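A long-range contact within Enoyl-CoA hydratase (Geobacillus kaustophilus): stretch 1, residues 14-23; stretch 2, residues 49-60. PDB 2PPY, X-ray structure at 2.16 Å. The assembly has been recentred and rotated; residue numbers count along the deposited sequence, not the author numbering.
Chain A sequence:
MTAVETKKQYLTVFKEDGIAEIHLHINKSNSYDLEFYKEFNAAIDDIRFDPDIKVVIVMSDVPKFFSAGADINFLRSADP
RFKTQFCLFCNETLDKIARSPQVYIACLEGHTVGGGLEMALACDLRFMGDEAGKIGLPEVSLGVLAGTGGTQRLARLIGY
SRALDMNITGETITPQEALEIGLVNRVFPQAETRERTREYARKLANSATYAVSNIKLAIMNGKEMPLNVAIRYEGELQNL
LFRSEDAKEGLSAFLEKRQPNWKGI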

ATOM      1  N   PHE A  14      -5.126 -30.707  22.319  1.00 23.89           N
ATOM      2  CA  PHE A  14      -4.348 -31.178  23.460  1.00 25.94           C
ATOM      3  C   PHE A  14      -3.479 -30.019  23.936  1.00 29.73           C
ATOM      4  O   PHE A  14      -2.817 -29.368  23.128  1.00 31.85           O
ATOM      5  CB  PHE A  14      -3.440 -32.345  23.053  1.00 32.33           C
ATOM      6  CG  PHE A  14      -4.181 -33.580  22.631  1.00 36.92           C
ATOM      7  CD1 PHE A  14      -4.878 -34.344  23.560  1.00 38.10           C
ATOM      8  CD2 PHE A  14      -4.175 -33.988  21.300  1.00 39.79           C
ATOM      9  CE1 PHE A  14      -5.560 -35.501  23.172  1.00 39.95           C
ATOM     10  CE2 PHE A  14      -4.853 -35.141  20.899  1.00 39.70           C
ATOM     11  CZ  PHE A  14      -5.547 -35.898  21.839  1.00 41.46           C
ATOM     12  N   LYS A  15      -3.480 -29.757  25.240  1.00 30.16           N
ATOM     13  CA  LYS A  15      -2.674 -28.673  25.792  1.00 27.03           C
ATOM     14  C   LYS A  15      -1.697 -29.212  26.819  1.00 32.64           C
ATOM     15  O   LYS A  15      -2.079 -29.965  27.716  1.00 30.63           O
ATOM     16  CB  LYS A  15      -3.558 -27.616  26.454  1.00 23.27           C
ATOM     17  CG  LYS A  15      -4.457 -26.843  25.498  1.00 24.25           C
ATOM     18  CD  LYS A  15      -5.196 -25.760  26.258  1.00 29.91           C
ATOM     19  CE  LYS A  15      -6.205 -25.033  25.389  1.00 34.91           C
ATOM     20  NZ  LYS A  15      -6.915 -23.985  26.180  1.00 31.21           N
ATOM     21  N   GLU A  16      -0.436 -28.816  26.693  1.00 32.29           N
ATOM     22  CA  GLU A  16       0.584 -29.277  27.616  1.00 37.23           C
ATOM     23  C   GLU A  16       1.851 -28.439  27.512  1.00 34.63           C
ATOM     24  O   GLU A  16       2.359 -28.198  26.422  1.00 36.99           O
ATOM     25  CB  GLU A  16       0.895 -30.750  27.332  1.00 43.33           C
ATOM     26  CG  GLU A  16       1.860 -31.406  28.303  1.00 55.22           C
ATOM     27  CD  GLU A  16       1.963 -32.906  28.080  1.00 65.67           C
ATOM     28  OE1 GLU A  16       2.332 -33.324  26.960  1.00 67.58           O
ATOM     29  OE2 GLU A  16       1.673 -33.669  29.028  1.00 67.65           O
ATOM     30  N   ASP A  17       2.340 -27.989  28.662  1.00 34.56           N
ATOM     31  CA  ASP A  17       3.559 -27.189  28.756  1.00 36.38           C
ATOM     32  C   ASP A  17       3.740 -26.088  27.710  1.00 35.67           C
ATOM     33  O   ASP A  17       4.778 -26.014  27.047  1.00 31.38           O
ATOM     34  CB  ASP A  17       4.780 -28.113  28.743  1.00 42.72           C
ATOM     35  CG  ASP A  17       4.852 -28.996  29.975  1.00 49.21           C
ATOM     36  OD1 ASP A  17       4.934 -28.444  31.095  1.00 50.20           O
ATOM     37  OD2 ASP A  17       4.824 -30.238  29.825  1.00 49.72           O
ATOM     38  N   GLY A  18       2.735 -25.230  27.574  1.00 34.80           N
ATOM     39  CA  GLY A  18       2.827 -24.133  26.625  1.00 34.29           C
ATOM     40  C   GLY A  18       2.634 -24.479  25.159  1.00 29.55           C
ATOM     41  O   GLY A  18       2.842 -23.632  24.291  1.00 32.59           O
ATOM     42  N   ILE A  19       2.243 -25.716  24.875  1.00 26.47           N
ATOM     43  CA  ILE A  19       2.017 -26.136  23.497  1.00 24.09           C
ATOM     44  C   ILE A  19       0.627 -26.741  23.348  1.00 26.39           C
ATOM     45  O   ILE A  19       0.160 -27.478  24.218  1.00 26.34           O
ATOM     46  CB  ILE A  19       3.046 -27.193  23.044  1.00 24.78           C
ATOM     47  CG1 ILE A  19       4.458 -26.606  23.091  1.00 28.21           C
ATOM     48  CG2 ILE A  19       2.717 -27.670  21.637  1.00 18.67           C
ATOM     49  CD1 ILE A  19       5.547 -27.616  22.789  1.00 18.38           C
ATOM     50  N   ALA A  20      -0.037 -26.412  22.247  1.00 21.28           N
ATOM     51  CA  ALA A  20      -1.360 -26.948  21.971  1.00 19.07           C
ATOM     52  C   ALA A  20      -1.279 -27.661  20.637  1.00 21.11           C
ATOM     53  O   ALA A  20      -0.673 -27.156  19.692  1.00 25.92           O
ATOM     54  CB  ALA A  20      -2.393 -25.829  21.905  1.00 16.17           C
ATOM     55  N   GLU A  21      -1.865 -28.847  20.561  1.00 21.62           N
ATOM     56  CA  GLU A  21      -1.852 -29.594  19.318  1.00 21.12           C
ATOM     57  C   GLU A  21      -3.284 -29.769  18.865  1.00 24.84           C
ATOM     58  O   GLU A  21      -4.123 -30.268  19.611  1.00 22.34           O
ATOM     59  CB  GLU A  21      -1.212 -30.973  19.496  1.00 21.29           C
ATOM     60  CG  GLU A  21       0.168 -30.966  20.114  1.00 25.27           C
ATOM     61  CD  GLU A  21       0.880 -32.299  19.946  1.00 25.61           C
ATOM     62  OE1 GLU A  21       0.189 -33.336  19.864  1.00 31.23           O
ATOM     63  OE2 GLU A  21       2.128 -32.314  19.905  1.00 26.86           O
ATOM     64  N   ILE A  22      -3.563 -29.335  17.644  1.00 25.58           N
ATOM     65  CA  ILE A  22      -4.896 -29.469  17.090  1.00 22.44           C
ATOM     66  C   ILE A  22      -4.836 -30.653  16.136  1.00 26.23           C
ATOM     67  O   ILE A  22      -4.268 -30.554  15.044  1.00 21.53           O
ATOM     68  CB  ILE A  22      -5.315 -28.202  16.317  1.00 18.93           C
ATOM     69  CG1 ILE A  22      -5.199 -26.970  17.223  1.00 14.55           C
ATOM     70  CG2 ILE A  22      -6.745 -28.356  15.819  1.00 18.32           C
ATOM     71  CD1 ILE A  22      -5.543 -25.648  16.536  1.00 18.31           C
ATOM     72  N   HIS A  23      -5.393 -31.782  16.564  1.00 25.12           N
ATOM     73  CA  HIS A  23      -5.394 -32.976  15.733  1.00 24.00           C
ATOM     74  C   HIS A  23      -6.650 -33.024  14.886  1.00 24.80           C
ATOM     75  O   HIS A  23      -7.756 -32.869  15.395  1.00 23.77           O
ATOM     76  CB  HIS A  23      -5.303 -34.235  16.596  1.00 26.07           C
ATOM     77  CG  HIS A  23      -3.962 -34.438  17.225  1.00 27.12           C
ATOM     78  ND1 HIS A  23      -3.133 -35.490  16.891  1.00 28.88           N
ATOM     79  CD2 HIS A  23      -3.298 -33.722  18.164  1.00 24.14           C
ATOM     80  CE1 HIS A  23      -2.021 -35.412  17.599  1.00 32.53           C
ATOM     81  NE2 HIS A  23      -2.096 -34.349  18.379  1.00 32.43           N
TER
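Stretch 2, residues 49-60: FDPDIKVVIVMS

Stretch 2 lies beside stretch 1, its strand 55-60 pairing in parallel with strand 19-23. Stretch 1 is a hairpin. Its first arm, 14-16, passes through a type I' turn from Glu16 to Ile19 into the second arm, 19-23. Stretch 2 enters from the end of a helix. Phe49 is the first residue to leave helical phi/psi, and a type I turn from Asp50 to Ile53 leads toward the strand 55-60. The axes of strands 19-23 and 55-60 approach to 4.7 Å. Their N-to-C directions differ by 20°, with a signed crossing angle of -20°.

The register is regular. Ile19 pairs with Val55, Ala20 with Val56, Glu21 with Ile57, Ile22 with Val58 and His23 with Met59. The CA-CA distance is shortest between Glu21 CA and Ile57 CA, at 4.7 Å, and longest between His23 CA and Met59 CA, at 5.1 Å.

The backbone bonds follow the parallel pattern, in which one residue gives its N and its O to two different partners. Ala20 N donates to Val55 O at 2.9 Å, and Ala20 O accepts from Ile57 N at 2.8 Å. Ile22 N donates to Ile57 O at 2.9 Å, and Ile22 O accepts from Met59 N at 3.1 Å. At the start of the ladder Gly18 O takes two donors, Lys54 N at 2.9 Å and Val55 N at 3.2 Å. Glu21 turns its backbone the other way: its N donates to Phe14 O at 2.8 Å, and its O accepts from Phe14 N at 2.9 Å. Ile19 N and O are likewise used within the hairpin, by Glu16 O and Glu16 N, each at 2.9 Å. Strand 19-23 is thus bonded along both edges. CA-H...O contacts add to the ladder, among them Val56 CA to Ala20 O at 3.2 Å.

Gly18 has a positive phi, which favours glycine. Its CA lies 3.0 Å from Asp52 O.

The hydrophobic contacts alternate with the strands. Ala20 CB meets Ile53 CG2 at 3.6 Å, and Ile22 CD1 meets Val56 CG1 at 3.8 Å. Ala20, Ile22, Val56 and Val58 share this face. Ile19, Glu21, His23, Val55, Ile57 and Met59 occupy the other, where Ile19 CG2 reaches Ile57 CD1 at 4.2 Å.

Polar side chains are mostly satisfied. Lys15 NZ forms a salt bridge with Asp50 OD2 at 2.6 Å and is also bonded elsewhere in the structure. Asp50 OD1 accepts from Asp52 N at 3.2 Å. Asp50 O accepts from Ile53 N at 3.1 Å, within the type I turn. Lys54 NZ donates to Pro51 O at 2.8 Å. His23 NE2 donates to Glu21 OE1 at 2.9 Å. Glu21 OE1 has a further partner, and Glu21 OE2 is satisfied, elsewhere in the structure. Met59, a selenomethionine, packs on the His23 ring. Its CG sits over one face, 3.9 Å from the ring centroid, and its SE approaches obliquely, 4.0 Å from the centroid.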

ATOM      1  N   PHE A  49      -7.296 -17.038  24.170  1.00 18.47           N
ATOM      2  CA  PHE A  49      -7.624 -16.622  25.525  1.00 24.90           C
ATOM      3  C   PHE A  49      -6.936 -17.460  26.594  1.00 29.04           C
ATOM      4  O   PHE A  49      -7.228 -17.318  27.780  1.00 34.39           O
ATOM      5  CB  PHE A  49      -9.144 -16.646  25.719  1.00 24.69           C
ATOM      6  CG  PHE A  49      -9.841 -15.430  25.175  1.00 22.99           C
ATOM      7  CD1 PHE A  49     -10.089 -14.328  25.993  1.00 28.70           C
ATOM      8  CD2 PHE A  49     -10.240 -15.375  23.844  1.00 28.43           C
ATOM      9  CE1 PHE A  49     -10.725 -13.193  25.495  1.00 24.69           C
ATOM     10  CE2 PHE A  49     -10.876 -14.243  23.335  1.00 26.39           C
ATOM     11  CZ  PHE A  49     -11.119 -13.151  24.164  1.00 28.71           C
ATOM     12  N   ASP A  50      -6.024 -18.331  26.174  1.00 28.38           N
ATOM     13  CA  ASP A  50      -5.284 -19.177  27.106  1.00 27.61           C
ATOM     14  C   ASP A  50      -3.830 -18.710  27.126  1.00 27.59           C
ATOM     15  O   ASP A  50      -3.025 -19.141  26.306  1.00 31.49           O
ATOM     16  CB  ASP A  50      -5.346 -20.639  26.664  1.00 26.55           C
ATOM     17  CG  ASP A  50      -4.772 -21.587  27.702  1.00 24.01           C
ATOM     18  OD1 ASP A  50      -3.985 -21.132  28.557  1.00 25.15           O
ATOM     19  OD2 ASP A  50      -5.098 -22.791  27.654  1.00 28.26           O
ATOM     20  N   PRO A  51      -3.478 -17.834  28.082  1.00 29.65           N
ATOM     21  CA  PRO A  51      -2.144 -17.252  28.276  1.00 31.75           C
ATOM     22  C   PRO A  51      -0.981 -18.238  28.324  1.00 33.65           C
ATOM     23  O   PRO A  51       0.151 -17.889  27.986  1.00 34.23           O
ATOM     24  CB  PRO A  51      -2.285 -16.498  29.598  1.00 31.76           C
ATOM     25  CG  PRO A  51      -3.726 -16.150  29.641  1.00 40.16           C
ATOM     26  CD  PRO A  51      -4.374 -17.422  29.174  1.00 35.53           C
ATOM     27  N   ASP A  52      -1.256 -19.465  28.746  1.00 33.68           N
ATOM     28  CA  ASP A  52      -0.205 -20.467  28.864  1.00 32.71           C
ATOM     29  C   ASP A  52       0.261 -21.073  27.550  1.00 27.11           C
ATOM     30  O   ASP A  52       1.361 -21.621  27.482  1.00 27.57           O
ATOM     31  CB  ASP A  52      -0.654 -21.584  29.811  1.00 37.64           C
ATOM     32  CG  ASP A  52      -0.940 -21.078  31.215  1.00 45.51           C
ATOM     33  OD1 ASP A  52      -0.051 -20.431  31.812  1.00 43.84           O
ATOM     34  OD2 ASP A  52      -2.054 -21.332  31.720  1.00 50.71           O
ATOM     35  N   ILE A  53      -0.561 -20.983  26.509  1.00 23.86           N
ATOM     36  CA  ILE A  53      -0.185 -21.554  25.218  1.00 20.78           C
ATOM     37  C   ILE A  53       0.628 -20.561  24.398  1.00 22.57           C
ATOM     38  O   ILE A  53       0.169 -19.459  24.105  1.00 21.33           O
ATOM     39  CB  ILE A  53      -1.420 -21.977  24.400  1.00 19.33           C
ATOM     40  CG1 ILE A  53      -2.344 -22.853  25.252  1.00 19.95           C
ATOM     41  CG2 ILE A  53      -0.971 -22.759  23.160  1.00 16.05           C
ATOM     42  CD1 ILE A  53      -1.705 -24.150  25.726  1.00 24.94           C
ATOM     43  N   LYS A  54       1.838 -20.959  24.029  1.00 21.45           N
ATOM     44  CA  LYS A  54       2.713 -20.097  23.255  1.00 21.42           C
ATOM     45  C   LYS A  54       2.949 -20.631  21.840  1.00 24.92           C
ATOM     46  O   LYS A  54       3.367 -19.894  20.949  1.00 24.87           O
ATOM     47  CB  LYS A  54       4.049 -19.933  23.986  1.00 30.85           C
ATOM     48  CG  LYS A  54       3.986 -19.055  25.247  1.00 36.76           C
ATOM     49  CD  LYS A  54       3.209 -19.705  26.377  1.00 34.32           C
ATOM     50  CE  LYS A  54       3.447 -18.996  27.716  1.00 35.15           C
ATOM     51  NZ  LYS A  54       2.897 -17.610  27.787  1.00 23.18           N
ATOM     52  N   VAL A  55       2.680 -21.916  21.639  1.00 21.02           N
ATOM     53  CA  VAL A  55       2.866 -22.532  20.337  1.00 19.97           C
ATOM     54  C   VAL A  55       1.715 -23.468  19.998  1.00 19.62           C
ATOM     55  O   VAL A  55       1.163 -24.140  20.869  1.00 23.98           O
ATOM     56  CB  VAL A  55       4.182 -23.348  20.281  1.00 21.75           C
ATOM     57  CG1 VAL A  55       4.379 -23.922  18.885  1.00 17.63           C
ATOM     58  CG2 VAL A  55       5.361 -22.466  20.665  1.00 17.13           C
ATOM     59  N   VAL A  56       1.351 -23.511  18.724  1.00 23.88           N
ATOM     60  CA  VAL A  56       0.277 -24.389  18.288  1.00 18.56           C
ATOM     61  C   VAL A  56       0.744 -25.239  17.117  1.00 18.71           C
ATOM     62  O   VAL A  56       1.254 -24.720  16.124  1.00 20.27           O
ATOM     63  CB  VAL A  56      -0.969 -23.603  17.847  1.00 22.69           C
ATOM     64  CG1 VAL A  56      -2.043 -24.576  17.360  1.00 21.56           C
ATOM     65  CG2 VAL A  56      -1.495 -22.759  19.002  1.00 12.84           C
ATOM     66  N   ILE A  57       0.591 -26.551  17.248  1.00 17.76           N
ATOM     67  CA  ILE A  57       0.968 -27.455  16.174  1.00 17.06           C
ATOM     68  C   ILE A  57      -0.308 -28.043  15.587  1.00 17.77           C
ATOM     69  O   ILE A  57      -1.134 -28.602  16.304  1.00 18.76           O
ATOM     70  CB  ILE A  57       1.827 -28.638  16.666  1.00 15.19           C
ATOM     71  CG1 ILE A  57       3.100 -28.140  17.342  1.00  9.83           C
ATOM     72  CG2 ILE A  57       2.196 -29.519  15.477  1.00 14.87           C
ATOM     73  CD1 ILE A  57       3.925 -29.263  17.974  1.00 13.19           C
ATOM     74  N   VAL A  58      -0.476 -27.914  14.283  1.00 18.74           N
ATOM     75  CA  VAL A  58      -1.650 -28.480  13.654  1.00 21.18           C
ATOM     76  C   VAL A  58      -1.193 -29.744  12.939  1.00 22.51           C
ATOM     77  O   VAL A  58      -0.303 -29.697  12.094  1.00 20.99           O
ATOM     78  CB  VAL A  58      -2.274 -27.494  12.648  1.00 15.38           C
ATOM     79  CG1 VAL A  58      -3.525 -28.104  12.024  1.00 16.89           C
ATOM     80  CG2 VAL A  58      -2.607 -26.183  13.354  1.00  9.62           C
HETATM   81  N   MSE A  59      -1.771 -30.880  13.318  1.00 20.73           N
HETATM   82  CA  MSE A  59      -1.421 -32.149  12.693  1.00 23.82           C
HETATM   83  C   MSE A  59      -2.652 -32.989  12.386  1.00 21.13           C
HETATM   84  O   MSE A  59      -3.759 -32.660  12.803  1.00 20.03           O
HETATM   85  CB  MSE A  59      -0.426 -32.938  13.558  1.00 28.39           C
HETATM   86  CG  MSE A  59      -0.612 -32.829  15.060  1.00 36.74           C
HETATM   87 SE   MSE A  59       0.649 -33.966  16.031  1.00 48.92          SE
HETATM   88  CE  MSE A  59       2.135 -32.758  16.243  1.00 38.77           C
ATOM     89  N   SER A  60      -2.448 -34.067  11.638  1.00 25.57           N
ATOM     90  CA  SER A  60      -3.535 -34.949  11.237  1.00 26.32           C
ATOM     91  C   SER A  60      -3.366 -36.359  11.783  1.00 27.61           C
ATOM     92  O   SER A  60      -2.248 -36.878  11.842  1.00 28.29           O
ATOM     93  CB  SER A  60      -3.611 -35.004   9.707  1.00 26.67           C
ATOM     94  OG  SER A  60      -4.553 -35.965   9.260  1.00 18.57           O
TER